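Local atomic coordinates of putative gamma-glutamylcyclotransferase YkqA (Bacillus subtilis, PDB entry 2QIK), a protein that is a putative gamma-glutamylcyclotransferase, probably releasing gamma-glutamyl groups from amines by cyclising them to 5-oxoproline. Residues I68-T82 and D88-N100. Residues are numbered along the deposited sequence; the frame is centred on the assembly and turned at random. Where two conformers were deposited one is given.
Sequences IHKLDQFFQGYHKQT and DVGIKIALIYFMN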
loop_
_atom_site.group_PDB
_atom_site.type_symbol
_atom_site.label_atom_id
_atom_site.label_comp_id
_atom_site.label_asym_id
_atom_site.label_seq_id
_atom_site.Cartn_x
_atom_site.Cartn_y
_atom_site.Cartn_z
ATOM N N ILE A 68 -21.443 -4.689 13.363
ATOM C CA ILE A 68 -21.039 -6.084 13.688
ATOM C C ILE A 68 -22.218 -7.052 13.632
ATOM O O ILE A 68 -22.071 -8.154 13.111
ATOM C CB ILE A 68 -20.279 -6.154 15.022
ATOM C CG1 ILE A 68 -19.025 -5.312 14.997
ATOM C CG2 ILE A 68 -19.949 -7.589 15.421
ATOM C CD1 ILE A 68 -18.017 -5.690 13.841
ATOM N N HIS A 69 -23.406 -6.637 14.121
ATOM C CA HIS A 69 -24.565 -7.501 13.907
ATOM C C HIS A 69 -24.859 -7.793 12.445
ATOM O O HIS A 69 -25.186 -8.912 12.072
ATOM C CB HIS A 69 -25.848 -6.924 14.527
ATOM C CG HIS A 69 -25.899 -6.975 16.020
ATOM N ND1 HIS A 69 -26.161 -5.913 16.870
ATOM C CD2 HIS A 69 -25.628 -8.023 16.843
ATOM C CE1 HIS A 69 -26.089 -6.322 18.138
ATOM N NE2 HIS A 69 -25.772 -7.611 18.129
ATOM N N LYS A 70 -24.794 -6.739 11.605
ATOM C CA LYS A 70 -25.057 -6.862 10.188
ATOM C C LYS A 70 -24.090 -7.887 9.582
ATOM O O LYS A 70 -24.441 -8.687 8.726
ATOM C CB LYS A 70 -25.022 -5.501 9.454
ATOM C CG LYS A 70 -26.126 -4.648 9.807
ATOM C CD LYS A 70 -25.958 -3.222 9.518
ATOM C CE LYS A 70 -26.199 -2.959 8.218
ATOM N NZ LYS A 70 -25.842 -1.558 7.788
ATOM N N LEU A 71 -22.822 -7.751 9.930
ATOM C CA LEU A 71 -21.810 -8.693 9.431
ATOM C C LEU A 71 -22.037 -10.116 9.929
ATOM O O LEU A 71 -21.934 -11.080 9.168
ATOM C CB LEU A 71 -20.393 -8.215 9.817
ATOM C CG LEU A 71 -20.007 -6.852 9.235
ATOM C CD1 LEU A 71 -18.558 -6.554 9.659
ATOM C CD2 LEU A 71 -20.163 -6.742 7.762
ATOM N N ASP A 72 -22.330 -10.292 11.225
ATOM C CA ASP A 72 -22.666 -11.562 11.719
ATOM C C ASP A 72 -23.789 -12.244 10.929
ATOM O O ASP A 72 -23.731 -13.435 10.623
ATOM C CB ASP A 72 -23.116 -11.463 13.171
ATOM C CG ASP A 72 -22.068 -11.085 14.141
ATOM O OD1 ASP A 72 -20.851 -11.252 13.886
ATOM O OD2 ASP A 72 -22.420 -10.713 15.303
ATOM N N GLN A 73 -24.801 -11.468 10.604
ATOM C CA GLN A 73 -25.935 -12.010 9.873
ATOM C C GLN A 73 -25.630 -12.280 8.414
ATOM O O GLN A 73 -26.165 -13.271 7.874
ATOM C CB GLN A 73 -27.141 -11.090 9.921
ATOM C CG GLN A 73 -27.730 -10.936 11.262
ATOM C CD GLN A 73 -28.813 -9.868 11.304
ATOM O OE1 GLN A 73 -28.939 -9.227 12.349
ATOM N NE2 GLN A 73 -29.592 -9.708 10.242
ATOM N N PHE A 74 -24.829 -11.435 7.756
ATOM C CA PHE A 74 -24.512 -11.609 6.344
ATOM C C PHE A 74 -23.640 -12.835 6.105
ATOM O O PHE A 74 -23.844 -13.597 5.164
ATOM C CB PHE A 74 -23.930 -10.322 5.809
ATOM C CG PHE A 74 -23.835 -10.305 4.320
ATOM C CD1 PHE A 74 -24.906 -9.862 3.567
ATOM C CD2 PHE A 74 -22.694 -10.710 3.701
ATOM C CE1 PHE A 74 -24.850 -9.823 2.229
ATOM C CE2 PHE A 74 -22.620 -10.699 2.292
ATOM C CZ PHE A 74 -23.688 -10.268 1.582
ATOM N N PHE A 75 -22.600 -12.947 6.952
ATOM C CA PHE A 75 -21.567 -13.975 6.799
ATOM C C PHE A 75 -21.897 -15.294 7.487
ATOM O O PHE A 75 -21.290 -15.692 8.443
ATOM C CB PHE A 75 -20.192 -13.431 7.242
ATOM C CG PHE A 75 -19.642 -12.412 6.298
ATOM C CD1 PHE A 75 -19.855 -11.032 6.454
ATOM C CD2 PHE A 75 -18.943 -12.824 5.219
ATOM C CE1 PHE A 75 -19.414 -10.110 5.555
ATOM C CE2 PHE A 75 -18.455 -11.889 4.343
ATOM C CZ PHE A 75 -18.715 -10.543 4.516
ATOM N N GLN A 76 -22.960 -15.914 7.008
ATOM C CA GLN A 76 -23.384 -17.208 7.569
ATOM C C GLN A 76 -22.287 -18.236 7.408
ATOM O O GLN A 76 -21.600 -18.295 6.403
ATOM C CB GLN A 76 -24.733 -17.625 6.856
ATOM C CG GLN A 76 -25.872 -16.707 7.337
ATOM C CD GLN A 76 -27.194 -16.898 6.630
ATOM O OE1 GLN A 76 -27.235 -17.194 5.425
ATOM N NE2 GLN A 76 -28.292 -16.752 7.390
ATOM N N GLY A 77 -22.061 -19.062 8.419
ATOM C CA GLY A 77 -20.948 -20.026 8.335
ATOM C C GLY A 77 -19.572 -19.460 8.698
ATOM O O GLY A 77 -18.589 -20.220 8.757
ATOM N N TYR A 78 -19.466 -18.159 8.930
ATOM C CA TYR A 78 -18.205 -17.590 9.405
ATOM C C TYR A 78 -18.306 -17.426 10.896
ATOM O O TYR A 78 -19.393 -17.212 11.459
ATOM C CB TYR A 78 -17.906 -16.249 8.782
ATOM C CG TYR A 78 -17.515 -16.260 7.367
ATOM C CD1 TYR A 78 -16.279 -15.754 6.998
ATOM C CD2 TYR A 78 -18.335 -16.821 6.367
ATOM C CE1 TYR A 78 -15.872 -15.768 5.719
ATOM C CE2 TYR A 78 -17.916 -16.801 5.082
ATOM C CZ TYR A 78 -16.702 -16.275 4.760
ATOM O OH TYR A 78 -16.253 -16.228 3.469
ATOM N N HIS A 79 -17.155 -17.503 11.517
ATOM C CA HIS A 79 -16.928 -17.246 12.959
ATOM C C HIS A 79 -15.984 -16.018 13.050
ATOM O O HIS A 79 -15.476 -15.538 12.044
ATOM C CB HIS A 79 -16.253 -18.433 13.652
ATOM C CG HIS A 79 -17.073 -19.687 13.675
ATOM N ND1 HIS A 79 -18.108 -19.884 14.559
ATOM C CD2 HIS A 79 -17.004 -20.814 12.919
ATOM C CE1 HIS A 79 -18.643 -21.075 14.359
ATOM N NE2 HIS A 79 -17.983 -21.668 13.374
ATOM N N LYS A 80 -15.825 -15.500 14.257
ATOM C CA LYS A 80 -14.910 -14.435 14.426
ATOM C C LYS A 80 -14.091 -14.614 15.653
ATOM O O LYS A 80 -14.453 -15.383 16.556
ATOM C CB LYS A 80 -15.620 -13.090 14.419
ATOM C CG LYS A 80 -16.430 -12.879 15.576
ATOM C CD LYS A 80 -17.446 -11.743 15.198
ATOM C CE LYS A 80 -18.030 -10.934 16.340
ATOM N NZ LYS A 80 -19.489 -11.237 16.471
ATOM N N GLN A 81 -12.958 -13.904 15.660
ATOM C CA GLN A 81 -12.085 -13.877 16.797
ATOM C C GLN A 81 -11.367 -12.528 16.767
ATOM O O GLN A 81 -11.609 -11.713 15.862
ATOM C CB GLN A 81 -11.060 -15.023 16.765
ATOM C CG GLN A 81 -10.067 -14.949 15.578
ATOM C CD GLN A 81 -8.937 -15.908 15.839
ATOM O OE1 GLN A 81 -9.067 -17.097 15.627
ATOM N NE2 GLN A 81 -7.824 -15.373 16.383
ATOM N N THR A 82 -10.498 -12.248 17.701
ATOM C CA THR A 82 -9.613 -11.096 17.586
ATOM C C THR A 82 -8.209 -11.540 17.220
ATOM O O THR A 82 -7.803 -12.700 17.486
ATOM C CB THR A 82 -9.564 -10.213 18.806
ATOM O OG1 THR A 82 -9.179 -10.984 19.975
ATOM C CG2 THR A 82 -10.914 -9.665 19.150
ATOM N N ASP A 88 1.116 1.011 10.595
ATOM C CA ASP A 88 2.259 1.934 10.586
ATOM C C ASP A 88 2.395 2.714 11.890
ATOM O O ASP A 88 3.444 3.367 12.069
ATOM C CB ASP A 88 2.138 2.895 9.422
ATOM C CG ASP A 88 2.418 2.281 8.090
ATOM O OD1 ASP A 88 2.662 1.063 7.982
ATOM O OD2 ASP A 88 2.347 3.017 7.080
ATOM N N VAL A 89 1.368 2.706 12.757
ATOM C CA VAL A 89 1.410 3.407 14.001
ATOM C C VAL A 89 1.134 2.535 15.223
ATOM O O VAL A 89 0.878 3.017 16.366
ATOM C CB VAL A 89 0.476 4.585 13.963
ATOM C CG1 VAL A 89 0.841 5.587 12.903
ATOM C CG2 VAL A 89 -1.009 4.121 13.815
ATOM N N GLY A 90 1.607 1.371 15.158
ATOM C CA GLY A 90 1.517 0.464 16.241
ATOM C C GLY A 90 0.648 -0.739 16.028
ATOM O O GLY A 90 -0.003 -0.912 15.048
ATOM N N ILE A 91 0.630 -1.559 17.077
ATOM C CA ILE A 91 -0.102 -2.817 17.088
ATOM C C ILE A 91 -1.416 -2.602 17.724
ATOM O O ILE A 91 -1.477 -2.032 18.810
ATOM C CB ILE A 91 0.827 -3.932 17.672
ATOM C CG1 ILE A 91 2.020 -3.993 16.637
ATOM C CG2 ILE A 91 0.109 -5.214 17.709
ATOM C CD1 ILE A 91 3.112 -4.967 16.872
ATOM N N LYS A 92 -2.488 -3.136 17.109
ATOM C CA LYS A 92 -3.887 -2.929 17.500
ATOM C C LYS A 92 -4.550 -4.283 17.667
ATOM O O LYS A 92 -4.265 -5.187 16.910
ATOM C CB LYS A 92 -4.632 -2.149 16.379
ATOM C CG LYS A 92 -4.078 -0.782 16.145
ATOM C CD LYS A 92 -5.005 0.048 15.310
ATOM C CE LYS A 92 -4.436 1.499 15.076
ATOM N NZ LYS A 92 -4.473 2.391 16.269
ATOM N N ILE A 93 -5.552 -4.416 18.500
ATOM C CA ILE A 93 -6.340 -5.644 18.577
ATOM C C ILE A 93 -7.647 -5.383 17.802
ATOM O O ILE A 93 -8.339 -4.418 18.019
ATOM C CB ILE A 93 -6.615 -6.054 20.035
ATOM C CG1 ILE A 93 -5.314 -6.371 20.762
ATOM C CG2 ILE A 93 -7.547 -7.175 20.104
ATOM C CD1 ILE A 93 -5.416 -6.645 22.209
ATOM N N ALA A 94 -7.991 -6.303 16.910
ATOM C CA ALA A 94 -9.182 -6.163 16.066
ATOM C C ALA A 94 -9.879 -7.471 15.855
ATOM O O ALA A 94 -9.272 -8.517 15.838
ATOM C CB ALA A 94 -8.775 -5.531 14.726
ATOM N N LEU A 95 -11.192 -7.388 15.592
ATOM C CA LEU A 95 -11.972 -8.522 15.185
ATOM C C LEU A 95 -11.608 -8.918 13.766
ATOM O O LEU A 95 -11.245 -8.105 12.928
ATOM C CB LEU A 95 -13.433 -8.106 15.145
ATOM C CG LEU A 95 -14.073 -7.931 16.494
ATOM C CD1 LEU A 95 -15.447 -7.233 16.365
ATOM C CD2 LEU A 95 -14.254 -9.319 17.193
ATOM N N ILE A 96 -11.804 -10.196 13.483
ATOM C CA ILE A 96 -11.596 -10.733 12.114
ATOM C C ILE A 96 -12.585 -11.873 11.934
ATOM O O ILE A 96 -12.792 -12.653 12.866
ATOM C CB ILE A 96 -10.157 -11.177 11.882
ATOM C CG1 ILE A 96 -9.900 -11.525 10.418
ATOM C CG2 ILE A 96 -9.762 -12.302 12.810
ATOM C CD1 ILE A 96 -8.396 -11.826 10.126
ATOM N N TYR A 97 -13.186 -11.980 10.740
ATOM C CA TYR A 97 -14.088 -13.054 10.383
ATOM C C TYR A 97 -13.337 -14.107 9.617
ATOM O O TYR A 97 -12.511 -13.809 8.781
ATOM C CB TYR A 97 -15.267 -12.507 9.539
ATOM C CG TYR A 97 -16.281 -11.719 10.348
ATOM C CD1 TYR A 97 -17.441 -12.306 10.799
ATOM C CD2 TYR A 97 -16.059 -10.401 10.683
ATOM C CE1 TYR A 97 -18.380 -11.583 11.563
ATOM C CE2 TYR A 97 -16.979 -9.670 11.453
ATOM C CZ TYR A 97 -18.117 -10.296 11.918
ATOM O OH TYR A 97 -18.979 -9.506 12.618
ATOM N N PHE A 98 -13.730 -15.355 9.816
ATOM C CA PHE A 98 -13.083 -16.496 9.101
ATOM C C PHE A 98 -14.070 -17.598 8.889
ATOM O O PHE A 98 -14.975 -17.778 9.682
ATOM C CB PHE A 98 -11.827 -17.005 9.904
ATOM C CG PHE A 98 -12.173 -17.560 11.266
ATOM C CD1 PHE A 98 -12.378 -18.944 11.444
ATOM C CD2 PHE A 98 -12.174 -16.739 12.406
ATOM C CE1 PHE A 98 -12.629 -19.479 12.705
ATOM C CE2 PHE A 98 -12.464 -17.273 13.648
ATOM C CZ PHE A 98 -12.685 -18.634 13.802
HETATM N N MSE A 99 -13.908 -18.334 7.801
HETATM C CA MSE A 99 -14.699 -19.571 7.628
HETATM C C MSE A 99 -13.720 -20.734 7.773
HETATM O O MSE A 99 -12.740 -20.788 6.971
HETATM C CB MSE A 99 -15.333 -19.633 6.229
HETATM C CG MSE A 99 -14.695 -19.020 4.960
HETATM SE SE MSE A 99 -14.947 -19.685 2.984
HETATM C CE MSE A 99 -15.348 -18.096 1.830
ATOM N N ASN A 100 -13.926 -21.671 8.661
ATOM C CA ASN A 100 -13.136 -22.959 8.637
ATOM C C ASN A 100 -13.350 -23.771 7.375
ATOM O O ASN A 100 -14.433 -23.722 6.765
ATOM C CB ASN A 100 -13.456 -23.840 9.845
ATOM C CG ASN A 100 -13.452 -25.356 9.511
ATOM O OD1 ASN A 100 -14.494 -26.039 9.579
ATOM N ND2 ASN A 100 -12.293 -25.874 9.151
#
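The antiparallel hairpin of strands 79-87 and 90-98 is overlaid here by helix 65-74, and Tyr97 is one of the side chains tying helix to sheet. Four backbone hydrogen bonds set the register: His79 and Phe98 bond each other through N and O, and so do Gln81 and Ile96, with Lys80-Tyr97 as the intervening non-hydrogen-bonded pair. Tyr97 rises from the sheet with CG anti to its carbonyl carbon (chi1 -74°), which carries its hydroxyl under the helix, where OH donates to Asp72 OD1 at 2.9 Å. The bond arrives from above the carboxylate plane, 49° out of it. Lys80 NZ takes the syn lone pair of Asp72 OD1, also at 2.9 Å, as part of a salt bridge. The lysine chain runs alongside the phenol, CB lying over one ring face at 4.2 Å from the centroid, while Leu71 CB crosses to within 3.4 Å of Tyr97 OH. Across the sheet from Lys80 and Tyr97, His79 CB sits over the Phe98 ring, a CH-pi contact 4.0 Å from its centroid. At the hairpin's open end, Tyr78, last residue of a type II turn, is sandwiched: Phe75 CD2 covers one face and selenomethionine Met99 CB the other, 3.8 Å from the centroid and 6° off the normal. Replacing Tyr78 with an alanine here would probably open a gap between Phe75 and Met99, leaving the selenomethionine chain without its aromatic platform and freer to turn. Backbone hydrogen bonds from Leu95 to Leu4 and Phe6 join strand 90-98 to strand 3-7, consistent with a closed barrel, and Tyr8, which probably binds substrate as in related enzymes, hydrogen-bonds through OH to Tyr97 O. With both a phenol and an ammonium on one oxygen, Asp72 is likely to be stabilised as the carboxylate, a polar clasp between helix and hairpin.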